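Local coordinates for 16S rRNA processing protein (Pseudomonas aeruginosa, PDB 2F1L) that probably acts as an accessory factor in the last step of 30S ribosomal subunit assembly, where it is needed for efficient processing of 16S rRNA, at residues Gly31-Val36 against Leu84-Ala90; Gln64-Val68 against Ala79-Gly83. All coordinates share one frame. Residue numbers count along the deposited sequence, not the author numbering.

Contact 1 (Gly31-Val36 against Leu84-Ala90); sequences GIRGEV and LDDREEA
Arg87, extended through chi1 to chi3 (all t), lies along the turn Gly31-Ile32: its NH1 donates to Gly31 O (2.7 Å), which sits at the guanidinium edge, and its CD passes 4.2 Å from Ile32 CG2. The backbone of 31-36 starts at Gly31 with positive phi (73/-168), runs as a loop through Ile32 and Arg33, turns at Gly34 (102/3) and is extended from Glu35 on. Gly34 and Asp86 have the nearest CA atoms, 3.7 Å apart. A CB on Gly34 would clash with Leu84 O and Asp86 N, so only glycine lets the backbones come this near, and its angles would also jam a CB against Arg33 O; Gly34 CA also makes a CA-H...O contact to Asp86 O (3.6 Å). In this N-terminal domain of the RimM family the loop entering strand 35-40 thus packs against the start of the short helix 87-91. Asp86 is the N-cap: with chi1 p, its OD2 accepts from Glu88 N (2.9 Å) and Glu89 N (3.3 Å). Ala90, one turn on, points its CB at the loop, 3.7 Å from Gly34 O and 4.0 Å from Val36 CG1. Leu84 (chi1 t, chi2 p) brings CD2 to 4.1 Å from Val36 CG1. A water sits between the backbones, 2.7 Å from Gly34 O and 2.6 Å from Leu84 O, while Asp85 turns away to a salt bridge with Lys80.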
loop_
_atom_site.group_PDB
_atom_site.type_symbol
_atom_site.label_atom_id
_atom_site.label_comp_id
_atom_site.label_asym_id
_atom_site.label_seq_id
_atom_site.Cartn_x
_atom_site.Cartn_y
_atom_site.Cartn_z
ATOM N N GLY A 31 -21.837 -3.473 -15.594
ATOM C CA GLY A 31 -22.511 -3.623 -16.883
ATOM C C GLY A 31 -23.714 -4.531 -16.755
ATOM O O GLY A 31 -24.145 -4.882 -15.661
ATOM N N ILE A 32 -24.259 -4.931 -17.881
ATOM C CA ILE A 32 -25.541 -5.593 -17.878
ATOM C C ILE A 32 -25.480 -6.983 -18.497
ATOM O O ILE A 32 -26.505 -7.595 -18.738
ATOM C CB ILE A 32 -26.581 -4.735 -18.657
ATOM C CG1 ILE A 32 -26.237 -4.694 -20.126
ATOM C CG2 ILE A 32 -26.673 -3.300 -18.113
ATOM C CD1 ILE A 32 -27.392 -4.302 -20.931
ATOM N N ARG A 33 -24.285 -7.463 -18.784
ATOM C CA ARG A 33 -24.113 -8.738 -19.451
ATOM C C ARG A 33 -23.582 -9.801 -18.474
ATOM O O ARG A 33 -23.164 -10.901 -18.882
ATOM C CB ARG A 33 -23.188 -8.540 -20.653
ATOM C CG ARG A 33 -23.831 -7.631 -21.732
ATOM C CD ARG A 33 -22.894 -7.419 -22.938
ATOM N NE ARG A 33 -23.506 -6.724 -24.084
ATOM C CZ ARG A 33 -24.589 -7.139 -24.774
ATOM N NH1 ARG A 33 -25.257 -8.247 -24.447
ATOM N NH2 ARG A 33 -25.046 -6.418 -25.798
ATOM N N GLY A 34 -23.592 -9.444 -17.185
ATOM C CA GLY A 34 -23.310 -10.376 -16.114
ATOM C C GLY A 34 -21.943 -10.334 -15.468
ATOM O O GLY A 34 -21.652 -11.164 -14.596
ATOM N N GLU A 35 -21.101 -9.389 -15.877
ATOM C CA GLU A 35 -19.820 -9.217 -15.185
ATOM C C GLU A 35 -20.066 -8.668 -13.796
ATOM O O GLU A 35 -21.112 -8.034 -13.519
ATOM C CB GLU A 35 -18.859 -8.324 -15.968
ATOM C CG GLU A 35 -18.411 -9.006 -17.295
ATOM C CD GLU A 35 -17.421 -8.203 -18.144
ATOM O OE1 GLU A 35 -16.908 -7.152 -17.701
ATOM O OE2 GLU A 35 -17.126 -8.646 -19.265
ATOM N N VAL A 36 -19.090 -8.928 -12.921
ATOM C CA VAL A 36 -19.130 -8.425 -11.565
ATOM C C VAL A 36 -17.955 -7.455 -11.308
ATOM O O VAL A 36 -16.908 -7.486 -11.985
ATOM C CB VAL A 36 -19.096 -9.576 -10.542
ATOM C CG1 VAL A 36 -20.364 -10.412 -10.609
ATOM C CG2 VAL A 36 -17.889 -10.485 -10.747
ATOM N N LEU A 84 -22.395 -17.005 -15.900
ATOM C CA LEU A 84 -23.059 -15.859 -15.265
ATOM C C LEU A 84 -23.216 -14.796 -16.357
ATOM O O LEU A 84 -22.291 -14.029 -16.640
ATOM C CB LEU A 84 -22.222 -15.362 -14.068
ATOM C CG LEU A 84 -22.696 -14.184 -13.235
ATOM C CD1 LEU A 84 -24.058 -14.466 -12.687
ATOM C CD2 LEU A 84 -21.774 -13.920 -12.097
ATOM N N ASP A 85 -24.387 -14.776 -16.989
ATOM C CA ASP A 85 -24.604 -13.985 -18.208
ATOM C C ASP A 85 -25.654 -12.883 -18.176
ATOM O O ASP A 85 -26.015 -12.370 -19.224
ATOM C CB ASP A 85 -24.878 -14.930 -19.363
ATOM C CG ASP A 85 -23.799 -15.966 -19.505
ATOM O OD1 ASP A 85 -22.605 -15.601 -19.540
ATOM O OD2 ASP A 85 -24.133 -17.153 -19.572
ATOM N N ASP A 86 -26.154 -12.491 -17.006
ATOM C CA ASP A 86 -26.875 -11.193 -16.921
ATOM C C ASP A 86 -26.741 -10.515 -15.585
ATOM O O ASP A 86 -26.419 -11.129 -14.562
ATOM C CB ASP A 86 -28.355 -11.354 -17.221
ATOM C CG ASP A 86 -29.050 -12.099 -16.148
ATOM O OD1 ASP A 86 -28.845 -13.309 -16.105
ATOM O OD2 ASP A 86 -29.723 -11.474 -15.316
ATOM N N ARG A 87 -27.032 -9.225 -15.612
ATOM C CA ARG A 87 -26.828 -8.359 -14.439
ATOM C C ARG A 87 -27.616 -8.837 -13.247
ATOM O O ARG A 87 -27.181 -8.692 -12.138
ATOM C CB ARG A 87 -27.202 -6.924 -14.794
ATOM C CG ARG A 87 -27.004 -5.851 -13.703
ATOM C CD ARG A 87 -27.624 -4.578 -14.214
ATOM N NE ARG A 87 -27.431 -3.409 -13.367
ATOM C CZ ARG A 87 -26.318 -2.695 -13.323
ATOM N NH1 ARG A 87 -25.258 -3.009 -14.048
ATOM N NH2 ARG A 87 -26.271 -1.638 -12.563
ATOM N N GLU A 88 -28.777 -9.427 -13.467
ATOM C CA GLU A 88 -29.663 -9.748 -12.366
ATOM C C GLU A 88 -29.187 -10.961 -11.590
ATOM O O GLU A 88 -29.234 -10.921 -10.362
ATOM C CB GLU A 88 -31.090 -9.912 -12.868
ATOM C CG GLU A 88 -31.633 -8.653 -13.496
ATOM C CD GLU A 88 -31.356 -7.396 -12.657
ATOM O OE1 GLU A 88 -31.656 -7.397 -11.437
ATOM O OE2 GLU A 88 -30.823 -6.410 -13.211
ATOM N N GLU A 89 -28.733 -12.029 -12.261
ATOM C CA GLU A 89 -28.087 -13.113 -11.527
ATOM C C GLU A 89 -26.796 -12.595 -10.835
ATOM O O GLU A 89 -26.510 -12.951 -9.678
ATOM C CB GLU A 89 -27.801 -14.300 -12.446
ATOM C CG GLU A 89 -27.210 -15.524 -11.742
ATOM C CD GLU A 89 -28.159 -16.190 -10.775
ATOM O OE1 GLU A 89 -29.318 -16.506 -11.170
ATOM O OE2 GLU A 89 -27.729 -16.413 -9.619
ATOM N N ALA A 90 -26.048 -11.723 -11.518
ATOM C CA ALA A 90 -24.805 -11.211 -10.989
ATOM C C ALA A 90 -24.945 -10.475 -9.641
ATOM O O ALA A 90 -24.015 -10.546 -8.814
ATOM C CB ALA A 90 -24.128 -10.355 -11.995
HETATM O O HOH W 1 -20.091 -13.132 -15.520
#

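Contact 2 (Gln64-Val68 against Ala79-Gly83); sequences QAELV and AKLKG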
loop_
_atom_site.group_PDB
_atom_site.type_symbol
_atom_site.label_atom_id
_atom_site.label_comp_id
_atom_site.label_asym_id
_atom_site.label_seq_id
_atom_site.Cartn_x
_atom_site.Cartn_y
_atom_site.Cartn_z
ATOM N N GLN A 64 -18.217 -22.365 -5.624
ATOM C CA GLN A 64 -17.122 -22.417 -6.597
ATOM C C GLN A 64 -17.466 -21.643 -7.830
ATOM O O GLN A 64 -18.588 -21.708 -8.275
ATOM C CB GLN A 64 -16.864 -23.860 -7.029
ATOM C CG GLN A 64 -16.387 -24.768 -5.912
ATOM C CD GLN A 64 -15.125 -24.236 -5.238
ATOM O OE1 GLN A 64 -14.235 -23.677 -5.906
ATOM N NE2 GLN A 64 -15.048 -24.382 -3.911
ATOM N N ALA A 65 -16.499 -20.923 -8.391
ATOM C CA ALA A 65 -16.714 -20.182 -9.627
ATOM C C ALA A 65 -15.469 -20.200 -10.501
ATOM O O ALA A 65 -14.357 -20.336 -9.992
ATOM C CB ALA A 65 -17.105 -18.787 -9.316
ATOM N N GLU A 66 -15.675 -20.093 -11.818
ATOM C CA GLU A 66 -14.588 -20.056 -12.811
ATOM C C GLU A 66 -14.516 -18.714 -13.506
ATOM O O GLU A 66 -15.494 -18.263 -14.096
ATOM C CB GLU A 66 -14.778 -21.121 -13.889
ATOM C CG GLU A 66 -14.707 -22.518 -13.320
ATOM C CD GLU A 66 -14.064 -23.529 -14.258
ATOM O OE1 GLU A 66 -12.802 -23.542 -14.417
ATOM O OE2 GLU A 66 -14.849 -24.317 -14.806
ATOM N N LEU A 67 -13.340 -18.114 -13.461
ATOM C CA LEU A 67 -13.048 -16.841 -14.105
ATOM C C LEU A 67 -12.770 -17.096 -15.567
ATOM O O LEU A 67 -11.806 -17.776 -15.910
ATOM C CB LEU A 67 -11.790 -16.231 -13.471
ATOM C CG LEU A 67 -11.319 -14.912 -14.089
ATOM C CD1 LEU A 67 -12.318 -13.857 -13.799
ATOM C CD2 LEU A 67 -9.961 -14.485 -13.552
ATOM N N VAL A 68 -13.603 -16.541 -16.432
ATOM C CA VAL A 68 -13.390 -16.632 -17.870
ATOM C C VAL A 68 -12.383 -15.592 -18.282
ATOM O O VAL A 68 -11.420 -15.909 -18.891
ATOM C CB VAL A 68 -14.677 -16.380 -18.647
ATOM C CG1 VAL A 68 -14.385 -16.347 -20.162
ATOM C CG2 VAL A 68 -15.698 -17.464 -18.295
ATOM N N ALA A 79 -14.970 -8.751 -13.841
ATOM C CA ALA A 79 -14.691 -10.153 -14.018
ATOM C C ALA A 79 -15.905 -10.832 -14.628
ATOM O O ALA A 79 -17.023 -10.544 -14.221
ATOM C CB ALA A 79 -14.397 -10.759 -12.692
ATOM N N LYS A 80 -15.656 -11.698 -15.611
ATOM C CA LYS A 80 -16.676 -12.506 -16.244
ATOM C C LYS A 80 -16.517 -13.919 -15.719
ATOM O O LYS A 80 -15.472 -14.533 -15.908
ATOM C CB LYS A 80 -16.529 -12.473 -17.776
ATOM C CG LYS A 80 -17.605 -13.263 -18.584
ATOM C CD LYS A 80 -18.981 -12.563 -18.584
ATOM C CE LYS A 80 -20.101 -13.376 -19.292
ATOM N NZ LYS A 80 -20.099 -14.775 -18.822
ATOM N N LEU A 81 -17.553 -14.422 -15.049
ATOM C CA LEU A 81 -17.564 -15.789 -14.519
ATOM C C LEU A 81 -18.375 -16.716 -15.425
ATOM O O LEU A 81 -19.377 -16.313 -16.029
ATOM C CB LEU A 81 -18.124 -15.820 -13.104
ATOM C CG LEU A 81 -17.531 -14.791 -12.134
ATOM C CD1 LEU A 81 -18.172 -14.975 -10.794
ATOM C CD2 LEU A 81 -16.033 -14.921 -12.031
ATOM N N LYS A 82 -17.939 -17.975 -15.502
ATOM C CA LYS A 82 -18.512 -18.903 -16.460
ATOM C C LYS A 82 -19.958 -19.111 -16.097
ATOM O O LYS A 82 -20.276 -19.325 -14.944
ATOM C CB LYS A 82 -17.758 -20.238 -16.495
ATOM C CG LYS A 82 -18.239 -21.131 -17.616
ATOM C CD LYS A 82 -17.360 -22.339 -17.838
ATOM C CE LYS A 82 -18.004 -23.229 -18.867
ATOM N NZ LYS A 82 -17.537 -24.631 -18.724
ATOM N N GLY A 83 -20.828 -18.987 -17.092
ATOM C CA GLY A 83 -22.261 -19.213 -16.916
ATOM C C GLY A 83 -23.022 -18.151 -16.139
ATOM O O GLY A 83 -24.174 -18.374 -15.767
HETATM O O HOH W 2 -18.419 -19.921 -12.700
#
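Leu67 and Leu81 face each other as an antiparallel non-hydrogen-bonded pair, CA atoms 4.7 Å apart, and their side chains project from the same face of the sheet. The tip of Leu67 fits between Ala79 and Leu81: its CD1 lies 3.9 Å from Ala79 CB and 4.2 Å from Leu81 CD2. Leu81 in turn reaches along the neighbouring strand, where the small Ala65 leaves space, with Leu81 CD1 4.2 Å from Ala65 CB. Both leucines also touch Trp54 of strand 53-58. Segments 64-68 and 79-83 lie on the two arms of the β-hairpin 61-73/76-81, and their short strands diverge from strict antiparallel, at 126°. Two backbone hydrogen bonds flank the leucine pair: Lys82 N to Glu66 O and Val68 N to Lys80 O, each 2.8 Å. Past them the other face carries Val68, whose CG2 nestles 3.9 Å from Lys82 CB, and Glu66, whose CB lies 4.1 Å from the same atom, Lys82 CB. Where the strands splay, a water fills the gap, 2.9 Å from Glu66 N and 3.0 Å from Lys82 O.

From the N terminus, the chain passes through 31-36 into strand 35-40, then strand 53-58, and reaches 64-68 in strand 61-73. After the hairpin turn, 79-83 pairs back on 64-68, so contact 2 closes a short loop of ten residues. The chain runs directly on into 84-90, which returns to 31-36; contact 1 therefore closes a wider, 47-residue loop that encloses contact 2. Strand 76-81 lies between strands 35-40 and 61-73 in the antiparallel sheet, and Val36 N to Ala79 O (2.9 Å), a probable hydrogen bond, joins the two contacts. A salt bridge, Lys80 NZ to Asp85 OD1 (2.7 Å), ties the end of the hairpin to the approach of helix 87-91.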